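Local coordinates for uncharacterized protein (PDB 3M33) that is of unknown function but has the fold of a class I methyltransferase and may act as one, at residues 39-44 with 161-166; 117-122 with 208-213; 138-143 with 148-153. All blocks are in the same frame, centred on the assembly; numbering follows the deposited sequence.

Contact 1. Residues 39-44 with 161-166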
# COMPACT_ATOMS: atom_id res chain seq x y z
N ASP A 39 0.43 10.34 1.78
CA ASP A 39 -0.72 10.79 2.57
C ASP A 39 -1.16 12.17 2.13
O ASP A 39 -2.34 12.43 2.01
CB ASP A 39 -0.40 10.85 4.08
CG ASP A 39 -0.20 9.48 4.69
OD1 ASP A 39 -0.35 8.47 3.97
OD2 ASP A 39 0.12 9.43 5.89
N LEU A 40 -0.20 13.08 1.95
CA LEU A 40 -0.53 14.42 1.47
C LEU A 40 -1.22 14.40 0.11
O LEU A 40 -2.20 15.10 -0.10
CB LEU A 40 0.73 15.27 1.34
CG LEU A 40 1.32 15.90 2.59
CD1 LEU A 40 2.04 17.17 2.16
CD2 LEU A 40 0.22 16.21 3.62
N TRP A 41 -0.68 13.62 -0.83
CA TRP A 41 -1.26 13.57 -2.17
C TRP A 41 -2.68 13.01 -2.10
O TRP A 41 -3.60 13.50 -2.76
CB TRP A 41 -0.42 12.69 -3.08
CG TRP A 41 0.87 13.30 -3.53
CD1 TRP A 41 1.42 14.48 -3.11
CD2 TRP A 41 1.78 12.76 -4.50
NE1 TRP A 41 2.61 14.70 -3.76
CE2 TRP A 41 2.85 13.66 -4.61
CE3 TRP A 41 1.79 11.59 -5.27
CZ2 TRP A 41 3.92 13.44 -5.49
CZ3 TRP A 41 2.85 11.37 -6.13
CH2 TRP A 41 3.90 12.29 -6.23
N LEU A 42 -2.86 11.96 -1.30
CA LEU A 42 -4.16 11.33 -1.19
C LEU A 42 -5.18 12.32 -0.62
O LEU A 42 -6.27 12.50 -1.14
CB LEU A 42 -4.07 10.09 -0.30
CG LEU A 42 -5.39 9.39 0.03
CD1 LEU A 42 -6.22 9.14 -1.23
CD2 LEU A 42 -5.12 8.08 0.80
N SER A 43 -4.79 12.99 0.45
CA SER A 43 -5.66 13.97 1.08
C SER A 43 -6.10 15.06 0.10
O SER A 43 -7.28 15.44 0.09
CB SER A 43 -4.96 14.58 2.30
OG SER A 43 -5.79 15.57 2.84
N ARG A 44 -5.18 15.56 -0.73
CA ARG A 44 -5.52 16.60 -1.71
C ARG A 44 -6.55 16.12 -2.73
O ARG A 44 -7.33 16.90 -3.25
CB ARG A 44 -4.27 17.11 -2.45
CG ARG A 44 -3.25 17.86 -1.61
CD ARG A 44 -2.05 18.27 -2.47
NE ARG A 44 -2.34 19.45 -3.31
CZ ARG A 44 -2.67 19.41 -4.59
NH1 ARG A 44 -2.74 18.26 -5.25
NH2 ARG A 44 -2.92 20.55 -5.24
N ILE A 161 1.45 9.29 -16.36
CA ILE A 161 1.93 9.62 -15.03
C ILE A 161 1.95 11.14 -14.88
O ILE A 161 2.51 11.84 -15.71
CB ILE A 161 3.31 9.02 -14.77
CG1 ILE A 161 3.21 7.49 -14.71
CG2 ILE A 161 3.90 9.55 -13.48
CD1 ILE A 161 4.54 6.80 -14.59
N VAL A 162 1.30 11.66 -13.85
CA VAL A 162 1.33 13.10 -13.64
C VAL A 162 2.26 13.49 -12.48
O VAL A 162 2.72 14.62 -12.40
CB VAL A 162 -0.08 13.72 -13.48
CG1 VAL A 162 -0.95 13.39 -14.70
CG2 VAL A 162 -0.74 13.26 -12.23
N ALA A 163 2.57 12.55 -11.59
CA ALA A 163 3.52 12.82 -10.52
C ALA A 163 4.19 11.53 -10.09
O ALA A 163 3.56 10.48 -10.00
CB ALA A 163 2.83 13.44 -9.32
N GLU A 164 5.48 11.62 -9.79
CA GLU A 164 6.24 10.45 -9.43
C GLU A 164 7.37 10.82 -8.49
O GLU A 164 8.09 11.77 -8.73
CB GLU A 164 6.77 9.79 -10.70
CG GLU A 164 7.53 8.51 -10.47
CD GLU A 164 7.82 7.76 -11.77
OE1 GLU A 164 7.89 8.40 -12.84
OE2 GLU A 164 7.98 6.53 -11.72
N ASP A 165 7.53 10.04 -7.42
CA ASP A 165 8.53 10.30 -6.39
C ASP A 165 9.31 9.02 -6.10
O ASP A 165 8.69 7.99 -5.88
CB ASP A 165 7.84 10.63 -5.08
CG ASP A 165 7.88 12.07 -4.75
OD1 ASP A 165 8.27 12.38 -3.60
OD2 ASP A 165 7.51 12.87 -5.63
N HIS A 166 10.64 9.12 -6.03
CA HIS A 166 11.47 8.02 -5.59
C HIS A 166 12.10 8.46 -4.28
O HIS A 166 12.97 9.33 -4.27
CB HIS A 166 12.55 7.68 -6.65
CG HIS A 166 11.97 7.23 -7.96
ND1 HIS A 166 11.37 6.00 -8.13
CD2 HIS A 166 11.90 7.86 -9.16
CE1 HIS A 166 10.96 5.89 -9.38
NE2 HIS A 166 11.27 7.00 -10.02

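Contact 2. Residues 117-122 with 208-213. With SO4 (sulfate ion), chain G; SO4 (sulfate ion), chain I; SO4 (sulfate ion), chain F.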
# COMPACT_ATOMS: atom_id res chain seq x y z
N SER A 117 -3.96 2.54 -4.00
CA SER A 117 -3.36 1.32 -3.46
C SER A 117 -2.10 1.65 -2.68
O SER A 117 -1.12 2.12 -3.25
CB SER A 117 -3.01 0.36 -4.59
OG SER A 117 -2.32 -0.77 -4.10
N ARG A 118 -2.13 1.39 -1.37
CA ARG A 118 -0.95 1.60 -0.56
C ARG A 118 -0.20 0.27 -0.45
O ARG A 118 -0.56 -0.58 0.34
CB ARG A 118 -1.31 2.12 0.84
CG ARG A 118 -0.07 2.41 1.72
CD ARG A 118 -0.40 2.61 3.22
NE ARG A 118 -1.31 3.74 3.46
CZ ARG A 118 -0.92 5.00 3.67
NH1 ARG A 118 0.37 5.34 3.65
NH2 ARG A 118 -1.84 5.93 3.90
N ARG A 119 0.81 0.09 -1.30
CA ARG A 119 1.61 -1.14 -1.28
C ARG A 119 0.76 -2.37 -1.55
O ARG A 119 1.06 -3.49 -1.11
CB ARG A 119 2.36 -1.26 0.05
CG ARG A 119 3.31 -0.05 0.30
CD ARG A 119 3.67 0.16 1.78
NE ARG A 119 4.47 -0.93 2.33
CZ ARG A 119 5.26 -0.84 3.40
NH1 ARG A 119 5.38 0.32 4.08
NH2 ARG A 119 5.94 -1.91 3.81
N GLY A 120 -0.32 -2.17 -2.29
CA GLY A 120 -1.28 -3.22 -2.57
C GLY A 120 -1.09 -3.77 -3.96
O GLY A 120 -0.02 -3.63 -4.54
N PRO A 121 -2.14 -4.41 -4.51
CA PRO A 121 -2.11 -4.99 -5.86
C PRO A 121 -1.78 -3.95 -6.92
O PRO A 121 -2.17 -2.78 -6.78
CB PRO A 121 -3.55 -5.49 -6.05
CG PRO A 121 -4.05 -5.75 -4.67
CD PRO A 121 -3.42 -4.66 -3.82
N THR A 122 -1.04 -4.35 -7.94
CA THR A 122 -0.78 -3.45 -9.07
C THR A 122 -1.47 -3.96 -10.32
O THR A 122 -1.52 -3.27 -11.33
CB THR A 122 0.74 -3.27 -9.36
OG1 THR A 122 1.26 -4.49 -9.89
CG2 THR A 122 1.50 -2.88 -8.11
N GLU A 208 14.85 2.79 3.99
CA GLU A 208 13.45 2.52 3.70
C GLU A 208 13.14 3.30 2.43
O GLU A 208 13.29 4.52 2.40
CB GLU A 208 12.56 3.01 4.86
CG GLU A 208 12.54 2.08 6.08
CD GLU A 208 11.65 0.86 5.87
OE1 GLU A 208 10.87 0.85 4.88
OE2 GLU A 208 11.71 -0.08 6.69
N GLU A 209 12.69 2.62 1.39
CA GLU A 209 12.48 3.31 0.12
C GLU A 209 11.07 3.12 -0.42
O GLU A 209 10.45 2.08 -0.22
CB GLU A 209 13.54 2.85 -0.90
CG GLU A 209 14.93 2.87 -0.31
CD GLU A 209 16.05 2.75 -1.34
OE1 GLU A 209 16.00 1.83 -2.17
OE2 GLU A 209 16.97 3.58 -1.31
N ARG A 210 10.55 4.13 -1.10
CA ARG A 210 9.19 4.07 -1.63
C ARG A 210 9.12 4.66 -3.03
O ARG A 210 9.90 5.54 -3.38
CB ARG A 210 8.21 4.81 -0.72
CG ARG A 210 8.21 4.35 0.73
CD ARG A 210 7.44 3.02 0.93
NE ARG A 210 7.33 2.73 2.36
CZ ARG A 210 8.30 2.15 3.07
NH1 ARG A 210 9.43 1.80 2.46
NH2 ARG A 210 8.16 1.95 4.38
N HIS A 211 8.18 4.17 -3.83
CA HIS A 211 7.96 4.67 -5.18
C HIS A 211 6.52 5.17 -5.27
O HIS A 211 5.60 4.36 -5.29
CB HIS A 211 8.16 3.53 -6.18
CG HIS A 211 8.03 3.93 -7.62
ND1 HIS A 211 7.93 3.01 -8.64
CD2 HIS A 211 8.01 5.15 -8.21
CE1 HIS A 211 7.85 3.64 -9.80
NE2 HIS A 211 7.88 4.94 -9.57
N LEU A 212 6.32 6.48 -5.33
CA LEU A 212 4.97 7.04 -5.41
C LEU A 212 4.61 7.35 -6.85
O LEU A 212 5.42 7.93 -7.57
CB LEU A 212 4.86 8.34 -4.61
CG LEU A 212 4.81 8.36 -3.09
CD1 LEU A 212 6.09 7.79 -2.50
CD2 LEU A 212 4.60 9.79 -2.62
N VAL A 213 3.38 7.01 -7.24
CA VAL A 213 2.94 7.25 -8.60
C VAL A 213 1.51 7.78 -8.59
O VAL A 213 0.62 7.16 -8.01
CB VAL A 213 3.00 5.95 -9.47
CG1 VAL A 213 2.40 6.17 -10.84
CG2 VAL A 213 4.44 5.47 -9.62
S SO4 G . -1.05 -7.81 -8.19
O1 SO4 G . -0.04 -6.77 -8.33
O2 SO4 G . -0.89 -8.49 -6.91
O3 SO4 G . -2.39 -7.24 -8.23
O4 SO4 G . -0.90 -8.77 -9.28
S SO4 I . 8.59 2.36 7.94
O1 SO4 I . 7.22 2.86 8.04
O2 SO4 I . 8.61 1.00 7.40
O3 SO4 I . 9.36 3.24 7.07
O4 SO4 I . 9.19 2.32 9.27
S SO4 F . 4.82 -4.74 1.50
O1 SO4 F . 5.08 -3.39 1.97
O2 SO4 F . 4.56 -5.61 2.66
O3 SO4 F . 3.66 -4.72 0.61
O4 SO4 F . 5.97 -5.25 0.76

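Contact 3. Residues 138-143 with 148-153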
# COMPACT_ATOMS: atom_id res chain seq x y z
N PHE A 138 -5.23 7.47 -10.57
CA PHE A 138 -4.79 6.25 -9.91
C PHE A 138 -3.64 6.65 -9.01
O PHE A 138 -2.70 7.29 -9.47
CB PHE A 138 -4.29 5.24 -10.95
CG PHE A 138 -3.54 4.07 -10.35
CD1 PHE A 138 -4.23 3.04 -9.71
CD2 PHE A 138 -2.16 4.00 -10.43
CE1 PHE A 138 -3.54 1.96 -9.14
CE2 PHE A 138 -1.46 2.93 -9.87
CZ PHE A 138 -2.16 1.90 -9.22
N LEU A 139 -3.69 6.28 -7.74
CA LEU A 139 -2.66 6.68 -6.80
C LEU A 139 -2.05 5.44 -6.13
O LEU A 139 -2.77 4.61 -5.57
CB LEU A 139 -3.24 7.64 -5.75
CG LEU A 139 -2.30 8.02 -4.60
CD1 LEU A 139 -1.10 8.79 -5.15
CD2 LEU A 139 -3.03 8.83 -3.55
N TYR A 140 -0.72 5.34 -6.16
CA TYR A 140 -0.02 4.16 -5.64
C TYR A 140 1.27 4.52 -4.90
O TYR A 140 1.97 5.46 -5.28
CB TYR A 140 0.31 3.22 -6.80
CG TYR A 140 1.24 2.05 -6.46
CD1 TYR A 140 0.73 0.87 -5.93
CD2 TYR A 140 2.61 2.12 -6.70
CE1 TYR A 140 1.56 -0.20 -5.62
CE2 TYR A 140 3.45 1.05 -6.41
CZ TYR A 140 2.91 -0.11 -5.86
OH TYR A 140 3.72 -1.18 -5.55
N VAL A 141 1.58 3.78 -3.84
CA VAL A 141 2.92 3.83 -3.28
C VAL A 141 3.44 2.40 -3.10
O VAL A 141 2.73 1.54 -2.57
CB VAL A 141 3.04 4.65 -1.96
CG1 VAL A 141 2.22 4.02 -0.84
CG2 VAL A 141 4.52 4.75 -1.54
N GLY A 142 4.65 2.14 -3.57
CA GLY A 142 5.20 0.79 -3.55
C GLY A 142 6.27 0.71 -2.50
O GLY A 142 6.83 1.73 -2.13
N PRO A 143 6.59 -0.50 -2.02
CA PRO A 143 7.48 -0.64 -0.87
C PRO A 143 8.96 -0.67 -1.25
O PRO A 143 9.78 -1.10 -0.43
CB PRO A 143 7.05 -1.98 -0.27
CG PRO A 143 6.63 -2.79 -1.48
CD PRO A 143 6.11 -1.81 -2.51
N PRO A 148 8.89 -1.27 -11.29
CA PRO A 148 8.82 -1.13 -12.75
C PRO A 148 7.45 -1.44 -13.35
O PRO A 148 7.06 -0.77 -14.31
CB PRO A 148 9.84 -2.14 -13.26
CG PRO A 148 10.77 -2.38 -12.15
CD PRO A 148 10.02 -2.11 -10.86
N GLU A 149 6.75 -2.44 -12.82
CA GLU A 149 5.47 -2.87 -13.39
C GLU A 149 4.41 -1.79 -13.40
O GLU A 149 3.50 -1.83 -14.22
CB GLU A 149 4.90 -4.07 -12.64
CG GLU A 149 5.93 -5.05 -12.20
CD GLU A 149 6.34 -4.80 -10.78
OE1 GLU A 149 5.48 -4.99 -9.88
OE2 GLU A 149 7.51 -4.40 -10.56
N VAL A 150 4.51 -0.83 -12.49
CA VAL A 150 3.45 0.17 -12.37
C VAL A 150 3.44 1.09 -13.60
O VAL A 150 2.43 1.19 -14.30
CB VAL A 150 3.53 0.96 -11.03
CG1 VAL A 150 2.74 2.27 -11.11
CG2 VAL A 150 3.04 0.07 -9.88
N PRO A 151 4.57 1.74 -13.89
CA PRO A 151 4.66 2.53 -15.13
C PRO A 151 4.38 1.69 -16.39
O PRO A 151 3.67 2.17 -17.27
CB PRO A 151 6.11 3.03 -15.13
CG PRO A 151 6.47 3.09 -13.67
CD PRO A 151 5.78 1.89 -13.06
N GLU A 152 4.91 0.46 -16.46
CA GLU A 152 4.65 -0.42 -17.61
C GLU A 152 3.16 -0.70 -17.75
O GLU A 152 2.59 -0.62 -18.85
CB GLU A 152 5.39 -1.75 -17.47
CG GLU A 152 6.92 -1.65 -17.44
CD GLU A 152 7.60 -2.94 -16.97
OE1 GLU A 152 6.88 -3.91 -16.65
OE2 GLU A 152 8.85 -2.98 -16.92
N ARG A 153 2.51 -1.05 -16.65
CA ARG A 153 1.08 -1.38 -16.74
C ARG A 153 0.24 -0.15 -17.07
O ARG A 153 -0.72 -0.25 -17.82
CB ARG A 153 0.59 -2.09 -15.49
CG ARG A 153 0.99 -3.55 -15.50
CD ARG A 153 0.92 -4.18 -14.14
NE ARG A 153 1.16 -5.61 -14.25
CZ ARG A 153 1.05 -6.47 -13.25
NH1 ARG A 153 0.73 -6.04 -12.03
NH2 ARG A 153 1.28 -7.77 -13.46

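Contact 1. Residues 39-44 with 161-166
W41 carries helix 36-45 onto A163 and D165 of strand 160-173, in a helix-on-sheet packing at one margin of the class I methyltransferase-like alpha/beta fold. The helix and strand segments run nearly antiparallel, at 158°, with their axes 12.0 Å apart, so the indole has to bridge the distance. Its CG lies anti to the carbonyl carbon (chi1 -75°), which sends the six-membered ring out toward the strand. There the far corner of the ring does the touching: CH2 of W41 comes within 3.5 Å of CB of A163, obliquely to the ring plane, and its CZ3 stands 3.8 Å from the same methyl. The CE3-CZ3 side of the six-membered ring rests on L212 and L139, side chains of the two sheet strands that lie inward of strand 160-173. Replacing W41 with an alanine would probably open a gap between helix and sheet and leave L212, L139 and the methyl of A163 without their common cover. At A163 the strand is not regular, because V162 and A163 both face L214 of the neighbouring strand 204-216 in a classic beta bulge. Two residues on, the carboxylate of D165 stands steeply against the indole, their planes 79° apart, with no hydrogen bond between them, and its OD2 lies 3.6 Å from CZ2 of W41.

Contact 2. Residues 117-122 with 208-213
R119 and R210 bring their guanidinium groups together with the planes 65° apart: R119 comes in over one face of R210, and its NH1 stands 3.2 Å from NH2 of R210. Two donors meet here, so no hydrogen bond joins them; E35 reconciles the pair, forming salt bridges with NH1 of R119 and NE of R210. The R119 chain bends at chi3 (66°), and NE and NH2 turn their shared edge to one sulfate, NE lying 2.6 Å from its O1. On R210, end-on, NH1 and NH2 both grip OE1 of E208, each at 3.0 Å and within the guanidinium plane, while NH1 also bonds to O of E209. R119 sits where strand 112-118 runs out into a loop at the C-terminal edge of the parallel strands, the side on which class I methyltransferases generally bind cofactor, and R210 reaches it from strand 204-216. The sulfates, probably from the crystallisation liquor, occupy separate sites, that at R119 consistent with an anion-binding spot. A second sulfate meets NH2 of R210 weakly. Farther along the loop, T122 holds a third through its backbone N, 2.6 Å from O1 in a nearly straight bond (167°), and through OG1.

Contact 3. Residues 138-143 with 148-153
A strand and the helix that follows it meet where V150 of helix 149-156 packs against Y140 and F138 of strand 136-142. The contact is buried and wholly apolar. With CG1 anti to the backbone N (chi1 162°), V150 divides its branches between the two rings. CG2 lies over one face of Y140, displaced toward the rim, and makes a CH-pi contact: it stands 3.9 Å from the ring centroid, 23° off the normal. The nearest ring atom is CE2 of Y140, 3.6 Å from CG2 of V150. The other methyl is turned to F138, whose ring it meets at the edge, near the plane, with CG1 of V150 4.4 Å from CE2 of F138 in a looser touch. F138 and Y140 are two apart on the strand, and thus share the side of the sheet that helix 149-156 covers; helix 36-45 packs on L139 and V141 on the other side, giving the alpha-beta-alpha layering of a Rossmann-like methyltransferase domain. V150 also reaches V213 on the adjoining strand 204-216, while Y140 touches S117 and T122 toward strand 112-118 and the loop after it. The helical turn itself is tied by backbone bonds, among them N of R153 to O of E149 at 2.7 Å.

From the N terminus, helix 36-45 supplies the first half of contact 1, whose partner strand comes 117 residues later. Before that loop closes, strand 112-118 opens contact 2, which closes only at strand 204-216, so contacts 1 and 2 cross. Contact 3 closes a short local loop, strand 136-142 to helix 149-156, nested inside both. Four strands carry the contacts and stand side by side in the mixed sheet as 160-173, 204-216, 136-142 and 112-118. Backbone bonds join the contacts across this sheet: D165 to L212, S117 to L139 and R119 to V141. Contacts 1 and 3 place helices on opposite faces of the sheet.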